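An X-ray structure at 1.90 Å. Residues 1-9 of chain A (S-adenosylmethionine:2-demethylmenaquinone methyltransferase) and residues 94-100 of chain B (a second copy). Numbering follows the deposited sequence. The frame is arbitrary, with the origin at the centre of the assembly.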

# COMPACT_ATOMS: atom_id res chain seq x y z
N MET A 1 3.38 23.35 7.39
CA MET A 1 2.70 22.54 6.34
C MET A 1 2.59 21.06 6.68
O MET A 1 1.79 20.34 6.08
N LYS A 2 3.38 20.61 7.65
CA LYS A 2 3.34 19.22 8.08
C LYS A 2 2.11 19.03 8.95
O LYS A 2 1.84 19.83 9.84
N THR A 3 1.35 17.97 8.69
CA THR A 3 0.16 17.71 9.49
C THR A 3 0.55 17.42 10.93
O THR A 3 -0.21 17.71 11.85
N ALA A 4 1.74 16.86 11.12
CA ALA A 4 2.22 16.54 12.45
C ALA A 4 2.40 17.82 13.26
O ALA A 4 2.00 17.88 14.43
N ASP A 5 2.98 18.84 12.64
CA ASP A 5 3.19 20.12 13.33
C ASP A 5 1.88 20.83 13.60
O ASP A 5 1.71 21.45 14.65
N LEU A 6 0.95 20.75 12.65
CA LEU A 6 -0.35 21.39 12.80
C LEU A 6 -1.13 20.77 13.96
O LEU A 6 -1.82 21.47 14.70
N CYS A 7 -1.03 19.45 14.11
CA CYS A 7 -1.72 18.79 15.20
C CYS A 7 -1.12 19.21 16.54
O CYS A 7 -1.85 19.46 17.50
N ASP A 8 0.20 19.31 16.61
CA ASP A 8 0.86 19.70 17.86
C ASP A 8 0.45 21.10 18.30
O ASP A 8 0.25 21.35 19.49
N GLN A 9 0.31 22.02 17.35
CA GLN A 9 -0.06 23.40 17.65
C GLN A 9 -1.56 23.70 17.74
O GLN A 9 -1.98 24.49 18.59
N ILE B 94 3.05 5.67 13.10
CA ILE B 94 4.17 6.60 13.24
C ILE B 94 3.78 7.87 12.51
O ILE B 94 2.72 7.94 11.87
N ARG B 95 4.62 8.89 12.61
CA ARG B 95 4.40 10.14 11.89
C ARG B 95 5.77 10.61 11.41
O ARG B 95 6.78 9.97 11.72
N ASP B 96 5.80 11.72 10.67
CA ASP B 96 7.05 12.23 10.10
C ASP B 96 7.61 11.15 9.18
O ASP B 96 8.83 10.99 9.07
N SER B 97 6.72 10.42 8.51
CA SER B 97 7.12 9.35 7.61
C SER B 97 8.00 9.86 6.48
O SER B 97 8.88 9.15 6.01
N ALA B 98 7.77 11.09 6.04
CA ALA B 98 8.57 11.65 4.97
C ALA B 98 10.03 11.74 5.42
O ALA B 98 10.94 11.31 4.71
N GLU B 99 10.24 12.28 6.61
CA GLU B 99 11.57 12.45 7.18
C GLU B 99 12.24 11.11 7.52
O GLU B 99 13.45 10.94 7.31
N ILE B 100 11.47 10.18 8.05
CA ILE B 100 11.99 8.87 8.43
C ILE B 100 12.43 8.07 7.20
O ILE B 100 13.37 7.28 7.27

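Two salt-bridge clusters, with the small methyl of Ala A4 between them, join the N-terminal end of the chain A helix, with the residue just before it, to the loop or turn before the chain B helix and the helix itself. The contact is modest, burying 267 Å² summed over both sides, and the backbones come nearest at Ala A4 and Arg B95, whose CA atoms lie 6.8 Å apart. The polar links are made by charged side chains that reach across, and their rotamers record how.

Lys A2, at the N-cap position, points its CA-to-CB bond toward chain B. Its chi1 is m and chi2 t, but chi3 (50°) and chi4 (59°) are both p, so the chain bends at its far end instead of running out straight. This places Lys A2 NZ 2.8 Å from Asp B96 OD1 and 3.1 Å from Glu B99 OE2, hydrogen bonds within two salt bridges. The acceptors arrive differently. Asp B96 leaves its backbone sideways, and chi1 m with chi2 -41° brings the carboxylate nearer; Glu B99 points toward chain A and folds at chi2 (75°, p).

Arg B95 is the counterpart in reverse. After chi1 p, its chi2, chi3 and chi4 (-180°, -163° and 170°) are all near 180°, extending the guanidinium to Asp A8, one helical turn beyond Ala A4. The bonding is two-pronged: Arg B95 NH1 donates to Asp A8 OD1 at 2.9 Å (N-H...acceptor angle 159°), and Arg B95 NH2 to Asp A8 OD2 at 2.8 Å (142°). Asp A8, chi1 m and chi2 -8°, meets the guanidinium at its edge, with OD2 near its plane.

Ala A4 CB covers one guanidinium face, 3.9 Å from Arg B95 NH1, and also lies 3.7 Å from Asp B96 OD1. Asp A5, also m at chi1, has its CA-to-CB bond directed away; its end comes nearer to chain B but still makes no contact.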

# COMPACT_ATOMS: atom_id res chain seq x y z
CB MET A 1 3.42 22.73 4.99
CG MET A 1 4.94 22.85 5.09
SD MET A 1 5.66 23.67 3.64
CE MET A 1 6.46 22.30 2.81
CB LYS A 2 4.59 18.87 8.90
CG LYS A 2 5.86 18.71 8.08
CD LYS A 2 7.07 18.47 8.97
CE LYS A 2 6.84 17.35 9.99
NZ LYS A 2 6.51 16.04 9.36
CB THR A 3 -0.66 16.53 8.93
OG1 THR A 3 0.19 15.38 8.78
CG2 THR A 3 -1.25 16.89 7.57
CB ALA A 4 3.55 15.79 12.36
CB ASP A 5 4.11 21.03 12.51
CG ASP A 5 5.53 20.51 12.43
OD1 ASP A 5 5.98 19.85 13.39
OD2 ASP A 5 6.21 20.78 11.42
CB LEU A 6 -1.15 21.28 11.51
CG LEU A 6 -0.55 22.07 10.34
CD1 LEU A 6 -1.30 21.74 9.05
CD2 LEU A 6 -0.63 23.56 10.66
CB CYS A 7 -1.66 17.27 15.04
SG CYS A 7 -2.78 16.61 13.75
CB ASP A 8 2.38 19.66 17.71
CG ASP A 8 2.92 18.24 17.57
OD1 ASP A 8 2.13 17.28 17.74
OD2 ASP A 8 4.13 18.09 17.30
CB GLN A 9 0.52 24.35 16.60
CG GLN A 9 2.03 24.49 16.59
CD GLN A 9 2.49 25.53 15.59
OE1 GLN A 9 2.15 26.70 15.69
NE2 GLN A 9 3.27 25.09 14.60
CB ILE B 94 5.46 6.05 12.58
CG1 ILE B 94 5.28 5.97 11.06
CG2 ILE B 94 5.79 4.68 13.14
CD1 ILE B 94 6.58 5.75 10.30
CB ARG B 95 3.70 11.18 12.77
CG ARG B 95 4.48 11.70 13.97
CD ARG B 95 3.62 12.71 14.71
NE ARG B 95 4.38 13.55 15.63
CZ ARG B 95 3.89 14.63 16.23
NH1 ARG B 95 2.63 15.00 16.02
NH2 ARG B 95 4.66 15.35 17.03
CB ASP B 96 8.08 12.57 11.19
CG ASP B 96 7.59 13.63 12.16
OD1 ASP B 96 6.97 14.61 11.71
OD2 ASP B 96 7.85 13.48 13.37
CB SER B 97 5.89 8.63 7.04
OG SER B 97 5.08 9.49 6.26
CB ALA B 98 8.06 13.03 4.59
CB GLU B 99 11.50 13.32 8.44
CG GLU B 99 11.05 14.76 8.20
CD GLU B 99 9.56 14.90 7.92
OE1 GLU B 99 8.83 13.88 7.98
OE2 GLU B 99 9.10 16.03 7.65
CB ILE B 100 10.94 8.10 9.25
CG1 ILE B 100 10.83 8.73 10.64
CG2 ILE B 100 11.29 6.61 9.32
CD1 ILE B 100 9.63 8.28 11.45